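Flavodoxin (Methanosarcina acetivorans C2A, PDB 5WID) binds flavin mononucleotide and, as is general for the flavodoxin family, probably serves as an electron carrier. Local coordinates at residues K2-Y7 / K46-I51; E26-D31 / I137-K142; G81-A86 / T110-V115. All coordinates share one frame; numbering follows the deposited sequence.

Interaction 1: residues K2-Y7 / K46-I51. With ACT (acetate ion), chain F.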
loop_
_atom_site.group_PDB
_atom_site.type_symbol
_atom_site.label_atom_id
_atom_site.label_comp_id
_atom_site.label_asym_id
_atom_site.label_seq_id
_atom_site.Cartn_x
_atom_site.Cartn_y
_atom_site.Cartn_z
ATOM N N LYS A 2 2.859 12.855 -6.694
ATOM C CA LYS A 2 2.484 12.532 -5.322
ATOM C C LYS A 2 2.068 11.074 -5.200
ATOM O O LYS A 2 1.324 10.557 -6.036
ATOM C CB LYS A 2 1.342 13.448 -4.862
ATOM C CG LYS A 2 0.814 13.173 -3.472
ATOM C CD LYS A 2 1.901 13.317 -2.429
ATOM C CE LYS A 2 1.301 13.403 -1.041
ATOM N NZ LYS A 2 0.057 12.593 -0.948
ATOM N N ALA A 3 2.562 10.413 -4.156
ATOM C CA ALA A 3 2.154 9.058 -3.830
ATOM C C ALA A 3 1.572 9.042 -2.426
ATOM O O ALA A 3 1.911 9.881 -1.587
ATOM C CB ALA A 3 3.327 8.072 -3.903
ATOM N N ILE A 4 0.704 8.074 -2.166
ATOM C CA ILE A 4 0.145 7.894 -0.835
ATOM C C ILE A 4 0.283 6.424 -0.459
ATOM O O ILE A 4 0.052 5.542 -1.291
ATOM C CB ILE A 4 -1.316 8.387 -0.765
ATOM C CG1 ILE A 4 -1.879 8.270 0.649
ATOM C CG2 ILE A 4 -2.211 7.657 -1.743
ATOM C CD1 ILE A 4 -2.861 9.401 0.949
ATOM N N VAL A 5 0.739 6.169 0.766
ATOM C CA VAL A 5 0.905 4.813 1.294
ATOM C C VAL A 5 -0.076 4.683 2.455
ATOM O O VAL A 5 0.107 5.321 3.499
ATOM C CB VAL A 5 2.341 4.532 1.756
ATOM C CG1 VAL A 5 2.466 3.069 2.210
ATOM C CG2 VAL A 5 3.372 4.881 0.652
ATOM N N VAL A 6 -1.129 3.888 2.263
ATOM C CA VAL A 6 -2.245 3.773 3.203
ATOM C C VAL A 6 -2.186 2.392 3.834
ATOM O O VAL A 6 -1.998 1.405 3.119
ATOM C CB VAL A 6 -3.599 3.957 2.488
ATOM C CG1 VAL A 6 -4.766 3.855 3.503
ATOM C CG2 VAL A 6 -3.632 5.258 1.710
ATOM N N TYR A 7 -2.394 2.306 5.151
ATOM C CA TYR A 7 -2.221 1.005 5.802
ATOM C C TYR A 7 -3.207 0.812 6.951
ATOM O O TYR A 7 -3.730 1.767 7.537
ATOM C CB TYR A 7 -0.779 0.822 6.327
ATOM C CG TYR A 7 -0.421 1.848 7.367
ATOM C CD1 TYR A 7 0.075 3.097 7.002
ATOM C CD2 TYR A 7 -0.631 1.592 8.719
ATOM C CE1 TYR A 7 0.367 4.056 7.959
ATOM C CE2 TYR A 7 -0.346 2.548 9.684
ATOM C CZ TYR A 7 0.153 3.779 9.295
ATOM O OH TYR A 7 0.446 4.738 10.244
ATOM N N LYS A 46 -7.625 11.006 -4.373
ATOM C CA LYS A 46 -7.841 11.569 -5.704
ATOM C C LYS A 46 -6.606 12.311 -6.199
ATOM O O LYS A 46 -6.290 12.274 -7.393
ATOM C CB LYS A 46 -9.043 12.518 -5.687
ATOM C CG LYS A 46 -10.390 11.849 -5.429
ATOM C CD LYS A 46 -11.470 12.908 -5.227
ATOM C CE LYS A 46 -12.865 12.318 -5.355
ATOM N NZ LYS A 46 -13.916 13.392 -5.326
ATOM N N GLU A 47 -5.897 12.987 -5.295
ATOM C CA GLU A 47 -4.739 13.783 -5.694
ATOM C C GLU A 47 -3.555 12.913 -6.116
ATOM O O GLU A 47 -2.738 13.341 -6.938
ATOM C CB GLU A 47 -4.338 14.701 -4.534
ATOM C CG GLU A 47 -3.024 15.452 -4.737
ATOM C CD GLU A 47 -2.467 16.048 -3.450
ATOM O OE1 GLU A 47 -1.633 16.972 -3.551
ATOM O OE2 GLU A 47 -2.852 15.596 -2.347
ATOM N N ALA A 48 -3.446 11.702 -5.580
ATOM C CA ALA A 48 -2.233 10.903 -5.737
ATOM C C ALA A 48 -2.142 10.239 -7.109
ATOM O O ALA A 48 -3.147 9.776 -7.657
ATOM C CB ALA A 48 -2.177 9.832 -4.646
ATOM N N GLU A 49 -0.918 10.186 -7.657
ATOM C CA GLU A 49 -0.651 9.423 -8.876
ATOM C C GLU A 49 -0.459 7.937 -8.593
ATOM O O GLU A 49 -0.681 7.109 -9.486
ATOM C CB GLU A 49 0.600 9.953 -9.589
ATOM C CG GLU A 49 0.332 11.076 -10.594
ATOM C CD GLU A 49 0.161 12.409 -9.913
ATOM O OE1 GLU A 49 0.654 12.565 -8.772
ATOM O OE2 GLU A 49 -0.462 13.308 -10.511
ATOM N N ALA A 50 -0.045 7.581 -7.375
ATOM C CA ALA A 50 0.177 6.192 -6.992
ATOM C C ALA A 50 -0.386 5.987 -5.596
ATOM O O ALA A 50 -0.222 6.844 -4.722
ATOM C CB ALA A 50 1.671 5.820 -7.007
ATOM N N ILE A 51 -1.050 4.853 -5.393
ATOM C CA ILE A 51 -1.663 4.519 -4.112
ATOM C C ILE A 51 -1.211 3.118 -3.739
ATOM O O ILE A 51 -1.550 2.150 -4.435
ATOM C CB ILE A 51 -3.199 4.588 -4.169
ATOM C CG1 ILE A 51 -3.651 5.998 -4.558
ATOM C CG2 ILE A 51 -3.800 4.166 -2.819
ATOM C CD1 ILE A 51 -5.138 6.087 -4.981
HETATM C C ACT F . -1.317 5.410 13.013
HETATM O O ACT F . -2.318 5.218 13.756
HETATM O OXT ACT F . -0.782 4.411 12.460
HETATM C CH3 ACT F . -0.772 6.778 12.811
HETATM O O HOH W 1 -2.236 12.963 -1.884
#
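The ring of Tyr7 meets an acetate ion at its edge, near the ring plane. Tyr7 OH donates a hydrogen bond to OXT of this ion, which probably came from the crystallisation liquor. A second flat group, the Glu49 carboxylate, lies at the far end of the contact. Its OE1 accepts from Lys2 N at 3.0 Å, nearly along the C-O axis. A turn at chi2 of Glu49 (80°) folds its carboxylate back to Lys2. Between the two flat groups, strand 2-8 pairs in parallel with strand 50-58 in the central sheet of the flavodoxin fold. Glu49 N in turn donates to Lys2 O at 2.8 Å, so the two residues hold each other by a pair of bonds. One step on, Ile4 N donates to Ala50 O at 3.0 Å, in the carbonyl plane.

Ala3 and Ala50 share one face of the sheet, their CB atoms 4.2 Å apart. The other face carries Ile4 and Ile51, and the two side chains run alongside each other. Ile4 CG1 lies anti to the backbone N (chi1 -177°). This wedges CG2 between N and the carbonyl carbon. There the methyl touches both Ile51 CG1 and Ala48 CB at 3.6 Å. Leu45 of helix 42-47 covers this face. Lys2 NZ has an outside partner in Gln33 OE1. It also stands 4.4 Å from Glu47 OE2, too far for a salt bridge, and one water joins the charges by accepting from Lys2 NZ and donating to Glu47 OE2.

Interaction 2: residues E26-D31 / I137-K142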
loop_
_atom_site.group_PDB
_atom_site.type_symbol
_atom_site.label_atom_id
_atom_site.label_comp_id
_atom_site.label_asym_id
_atom_site.label_seq_id
_atom_site.Cartn_x
_atom_site.Cartn_y
_atom_site.Cartn_z
ATOM N N GLU A 26 10.299 8.823 -0.869
ATOM C CA GLU A 26 10.979 10.092 -0.568
ATOM C C GLU A 26 12.373 10.140 -1.174
ATOM O O GLU A 26 12.818 11.194 -1.650
ATOM C CB GLU A 26 11.106 10.296 0.946
ATOM C CG GLU A 26 9.860 10.739 1.662
ATOM C CD GLU A 26 9.992 10.651 3.180
ATOM O OE1 GLU A 26 11.073 10.254 3.678
ATOM O OE2 GLU A 26 9.006 10.969 3.875
ATOM N N SER A 27 13.099 9.020 -1.114
ATOM C CA SER A 27 14.492 8.996 -1.546
ATOM C C SER A 27 14.650 9.334 -3.022
ATOM O O SER A 27 15.758 9.677 -3.453
ATOM C CB SER A 27 15.121 7.631 -1.244
ATOM O OG SER A 27 14.750 6.647 -2.201
ATOM N N LYS A 28 13.573 9.250 -3.804
ATOM C CA LYS A 28 13.606 9.585 -5.221
ATOM C C LYS A 28 12.922 10.915 -5.510
ATOM O O LYS A 28 12.568 11.189 -6.661
ATOM C CB LYS A 28 12.975 8.462 -6.045
ATOM C CG LYS A 28 13.649 7.107 -5.874
ATOM C CD LYS A 28 15.158 7.227 -5.877
ATOM C CE LYS A 28 15.712 7.075 -7.268
ATOM N NZ LYS A 28 17.185 6.861 -7.256
ATOM N N ASN A 29 12.699 11.727 -4.475
ATOM C CA ASN A 29 12.140 13.075 -4.611
ATOM C C ASN A 29 10.740 13.074 -5.222
ATOM O O ASN A 29 10.380 13.948 -6.013
ATOM C CB ASN A 29 13.082 13.974 -5.409
ATOM C CG ASN A 29 14.167 14.558 -4.544
ATOM O OD1 ASN A 29 15.283 14.042 -4.498
ATOM N ND2 ASN A 29 13.837 15.626 -3.825
ATOM N N VAL A 30 9.930 12.096 -4.837
ATOM C CA VAL A 30 8.499 12.106 -5.100
ATOM C C VAL A 30 7.805 12.391 -3.777
ATOM O O VAL A 30 8.166 11.808 -2.750
ATOM C CB VAL A 30 8.033 10.773 -5.716
ATOM C CG1 VAL A 30 6.522 10.669 -5.720
ATOM C CG2 VAL A 30 8.593 10.633 -7.131
ATOM N N ASP A 31 6.856 13.329 -3.792
ATOM C CA ASP A 31 6.107 13.652 -2.585
ATOM C C ASP A 31 5.304 12.440 -2.134
ATOM O O ASP A 31 4.756 11.700 -2.956
ATOM C CB ASP A 31 5.165 14.830 -2.836
ATOM C CG ASP A 31 5.905 16.131 -3.053
ATOM O OD1 ASP A 31 7.013 16.285 -2.498
ATOM O OD2 ASP A 31 5.374 17.000 -3.775
ATOM N N ILE A 137 8.054 2.443 -6.871
ATOM C CA ILE A 137 6.843 3.250 -7.038
ATOM C C ILE A 137 7.202 4.649 -7.523
ATOM O O ILE A 137 6.588 5.183 -8.456
ATOM C CB ILE A 137 6.040 3.308 -5.727
ATOM C CG1 ILE A 137 5.437 1.941 -5.385
ATOM C CG2 ILE A 137 4.920 4.347 -5.845
ATOM C CD1 ILE A 137 4.865 1.895 -3.949
ATOM N N ALA A 138 8.199 5.268 -6.891
ATOM C CA ALA A 138 8.606 6.608 -7.300
ATOM C C ALA A 138 9.072 6.627 -8.752
ATOM O O ALA A 138 8.731 7.544 -9.510
ATOM C CB ALA A 138 9.708 7.122 -6.371
ATOM N N GLU A 139 9.840 5.618 -9.167
ATOM C CA GLU A 139 10.330 5.598 -10.544
ATOM C C GLU A 139 9.187 5.424 -11.532
ATOM O O GLU A 139 9.198 6.021 -12.617
ATOM C CB GLU A 139 11.367 4.488 -10.707
ATOM C CG GLU A 139 12.703 4.812 -10.038
ATOM C CD GLU A 139 13.299 6.116 -10.553
ATOM O OE1 GLU A 139 13.200 6.384 -11.771
ATOM O OE2 GLU A 139 13.854 6.881 -9.742
ATOM N N LYS A 140 8.192 4.616 -11.169
ATOM C CA LYS A 140 7.011 4.455 -12.012
ATOM C C LYS A 140 6.242 5.764 -12.132
ATOM O O LYS A 140 5.805 6.139 -13.229
ATOM C CB LYS A 140 6.119 3.350 -11.438
ATOM C CG LYS A 140 5.001 2.892 -12.356
ATOM C CD LYS A 140 5.532 2.118 -13.546
ATOM C CE LYS A 140 5.899 0.696 -13.154
ATOM N NZ LYS A 140 6.287 -0.118 -14.343
ATOM N N VAL A 141 6.073 6.473 -11.011
ATOM C CA VAL A 141 5.396 7.769 -11.028
ATOM C C VAL A 141 6.121 8.734 -11.957
ATOM O O VAL A 141 5.506 9.395 -12.804
ATOM C CB VAL A 141 5.292 8.336 -9.600
ATOM C CG1 VAL A 141 4.918 9.817 -9.626
ATOM C CG2 VAL A 141 4.274 7.550 -8.797
ATOM N N LYS A 142 7.442 8.825 -11.813
ATOM C CA LYS A 142 8.204 9.788 -12.603
ATOM C C LYS A 142 8.243 9.401 -14.071
ATOM O O LYS A 142 8.335 10.279 -14.938
ATOM C CB LYS A 142 9.619 9.922 -12.038
ATOM C CG LYS A 142 9.638 10.506 -10.628
ATOM C CD LYS A 142 11.000 11.036 -10.241
ATOM C CE LYS A 142 11.992 9.911 -10.020
ATOM N NZ LYS A 142 13.249 10.414 -9.396
#
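Lys142 NZ is gripped twice. It donates a hydrogen bond to Lys28 O at 2.9 Å, and it forms a long salt bridge to Glu139 OE2 at 3.6 Å. The first bond lies in the carbonyl plane and uses a lone pair of Lys28 O. The second comes from one turn back on the same helix. Lys142 CG is anti to the carbonyl carbon, and a bend at chi3 (-71°) turns the end of the chain to Lys28.

Glu139 OE2 also faces the Lys28 chain, which it crosses obliquely. It meets the methylene CE at 3.1 Å, while Lys28 NZ stays 4.2 Å away, too far for a salt bridge. The two nearby ammonium groups would probably favour a charged Glu139 carboxylate. Lys28 is bent at chi2 and chi3, and its CB lies on Ala138 CB at 3.5 Å.

The contact packs the turn after helix 13-27 onto helix 124-143; both helices flank the same face of the flavodoxin sheet. Residues 28-30 form this turn, which leads into strand 31-36. The turn starts with a backbone bond from Asn29 N to Glu26 O.

Val30 is buried, as are Ala138 and Val141 opposite it. Its CG2, anti to the carbonyl carbon, touches Lys142 CG at 3.7 Å and Ala138 CB at 3.8 Å. Lys142 thus lays its methylenes obliquely across Val30 before its amine reaches Lys28 O. An alanine in place of Lys28 would lose the chain from CG onward and would probably loosen the packing against Glu139 and helix 124-143. Deeper in, Val30 CG1 approaches Val141 CG1 at 4.3 Å, and Val30 also rests on Ile25.

Interaction 3: residues G81-A86 / T110-V115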
loop_
_atom_site.group_PDB
_atom_site.type_symbol
_atom_site.label_atom_id
_atom_site.label_comp_id
_atom_site.label_asym_id
_atom_site.label_seq_id
_atom_site.Cartn_x
_atom_site.Cartn_y
_atom_site.Cartn_z
ATOM N N GLY A 81 -6.671 3.552 -13.928
ATOM C CA GLY A 81 -5.452 3.952 -14.604
ATOM C C GLY A 81 -4.303 4.354 -13.698
ATOM O O GLY A 81 -3.202 4.616 -14.202
ATOM N N LYS A 82 -4.518 4.425 -12.385
ATOM C CA LYS A 82 -3.463 4.851 -11.482
ATOM C C LYS A 82 -2.550 3.684 -11.123
ATOM O O LYS A 82 -2.918 2.512 -11.230
ATOM C CB LYS A 82 -4.043 5.439 -10.193
ATOM C CG LYS A 82 -4.749 6.761 -10.397
ATOM C CD LYS A 82 -5.057 7.393 -9.043
ATOM C CE LYS A 82 -5.705 8.754 -9.214
ATOM N NZ LYS A 82 -5.887 9.421 -7.889
ATOM N N ILE A 83 -1.342 4.041 -10.685
ATOM C CA ILE A 83 -0.382 3.064 -10.192
ATOM C C ILE A 83 -0.840 2.578 -8.826
ATOM O O ILE A 83 -1.115 3.382 -7.928
ATOM C CB ILE A 83 1.014 3.692 -10.099
ATOM C CG1 ILE A 83 1.496 4.158 -11.479
ATOM C CG2 ILE A 83 1.988 2.724 -9.421
ATOM C CD1 ILE A 83 2.491 5.315 -11.396
ATOM N N GLY A 84 -0.936 1.266 -8.664
ATOM C CA GLY A 84 -1.226 0.703 -7.358
ATOM C C GLY A 84 -0.113 -0.194 -6.851
ATOM O O GLY A 84 0.702 -0.682 -7.640
ATOM N N ALA A 85 -0.067 -0.413 -5.535
ATOM C CA ALA A 85 0.853 -1.373 -4.935
ATOM C C ALA A 85 0.179 -1.960 -3.703
ATOM O O ALA A 85 -0.622 -1.294 -3.045
ATOM C CB ALA A 85 2.199 -0.731 -4.564
ATOM N N ALA A 86 0.512 -3.210 -3.385
ATOM C CA ALA A 86 -0.156 -3.928 -2.307
ATOM C C ALA A 86 0.888 -4.560 -1.399
ATOM O O ALA A 86 1.890 -5.093 -1.890
ATOM C CB ALA A 86 -1.099 -5.012 -2.879
ATOM N N THR A 110 -3.367 -0.256 -12.240
ATOM C CA THR A 110 -2.248 -1.079 -12.685
ATOM C C THR A 110 -1.363 -1.326 -11.476
ATOM O O THR A 110 -0.670 -0.413 -11.009
ATOM C CB THR A 110 -1.458 -0.414 -13.806
ATOM O OG1 THR A 110 -2.330 -0.163 -14.910
ATOM C CG2 THR A 110 -0.317 -1.326 -14.256
ATOM N N VAL A 111 -1.395 -2.558 -10.977
ATOM C CA VAL A 111 -0.714 -2.928 -9.745
ATOM C C VAL A 111 0.719 -3.312 -10.079
ATOM O O VAL A 111 0.967 -4.197 -10.906
ATOM C CB VAL A 111 -1.439 -4.078 -9.030
ATOM C CG1 VAL A 111 -0.626 -4.540 -7.813
ATOM C CG2 VAL A 111 -2.821 -3.637 -8.619
ATOM N N MET A 112 1.661 -2.649 -9.434
ATOM C CA MET A 112 3.062 -2.970 -9.634
ATOM C C MET A 112 3.426 -4.308 -9.013
ATOM O O MET A 112 2.875 -4.719 -7.990
ATOM C CB MET A 112 3.930 -1.894 -9.016
ATOM C CG MET A 112 3.879 -0.620 -9.765
ATOM S SD MET A 112 5.009 0.499 -9.001
ATOM C CE MET A 112 6.478 -0.490 -8.842
ATOM N N ASP A 113 4.358 -4.985 -9.649
ATOM C CA ASP A 113 5.074 -6.036 -8.945
ATOM C C ASP A 113 6.254 -5.418 -8.203
ATOM O O ASP A 113 6.855 -4.447 -8.680
ATOM C CB ASP A 113 5.602 -7.087 -9.922
ATOM C CG ASP A 113 4.508 -7.813 -10.673
ATOM O OD1 ASP A 113 3.569 -8.328 -10.038
ATOM O OD2 ASP A 113 4.615 -7.894 -11.914
ATOM N N PRO A 114 6.639 -5.953 -7.040
ATOM C CA PRO A 114 6.023 -7.104 -6.378
ATOM C C PRO A 114 4.902 -6.715 -5.428
ATOM O O PRO A 114 4.992 -5.671 -4.775
ATOM C CB PRO A 114 7.185 -7.697 -5.580
ATOM C CG PRO A 114 7.961 -6.480 -5.163
ATOM C CD PRO A 114 7.869 -5.521 -6.346
ATOM N N VAL A 115 3.867 -7.550 -5.359
ATOM C CA VAL A 115 3.000 -7.570 -4.184
ATOM C C VAL A 115 3.838 -8.100 -3.029
ATOM O O VAL A 115 4.412 -9.191 -3.120
ATOM C CB VAL A 115 1.766 -8.444 -4.446
ATOM C CG1 VAL A 115 0.934 -8.654 -3.168
ATOM C CG2 VAL A 115 0.923 -7.843 -5.572
HETATM O O HOH W 2 2.539 -4.160 -5.221
#
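Met112 leaves the backbone beside a carbonyl: its CB lies 3.7 Å from Gly84 O. CG, anti to the carbonyl carbon (chi1 -71°), is close to the same oxygen and also meets Ile83 CG2. SD then touches Ile83 CG2 at 3.8 Å, the two side chains crossing obliquely. The sulfur also lies against Ile137 of helix 124-143.

The backbone of Met112 is held to the same glycine. Met112 N donates to Gly84 O at 2.8 Å, nearly straight at 172°, with the donor above the carbonyl plane. Gly84 N donates to Thr110 O at 2.9 Å, and Thr110 N to Lys82 O at 3.0 Å. This is parallel pairing within a beta-alpha-beta unit of the flavodoxin fold.

Further on, near the cis peptide bond before Pro114, a water bridges the two segments. It accepts from Ala86 N and donates to Met112 O and Pro114 O, so three backbone groups are satisfied by one molecule. Beyond it Val115 comes back, its CG1 4.2 Å from Ala86 CB.

Lys82 NZ turns to the carbonyls of Ala48 and Lys46. Ile83 and Met112 lie under helix 124-143, where they touch Val141 and Asp136. Val111, Ala86 and Val115 pack on helix 96-106, and strand 50-58 pairs with residues 83-85.

Interactions 1 and 3 lie in one sheet, where strands 50-58 and 83-90 are neighbours; their centres are about 11 Å apart. Lys82 ties them. Interaction 2 sits above that sheet, about 11 Å from interaction 1 and 14 Å from interaction 3, centre to centre. Ala3 N probably hydrogen-bonds to Asp31 O, which connects interactions 1 and 2. Helix 124-143 also links interaction 2 to both: Val141 and Ile137 pack on Ala50, while Lys140 and Ile137 reach Ile83 and Ala85. Along the chain, interaction 1 closes before interaction 3 opens, interaction 3 is nested within interaction 2, and interactions 1 and 2 alternate. The last helix thus packs over neighbouring strands 50-58 and 83-90.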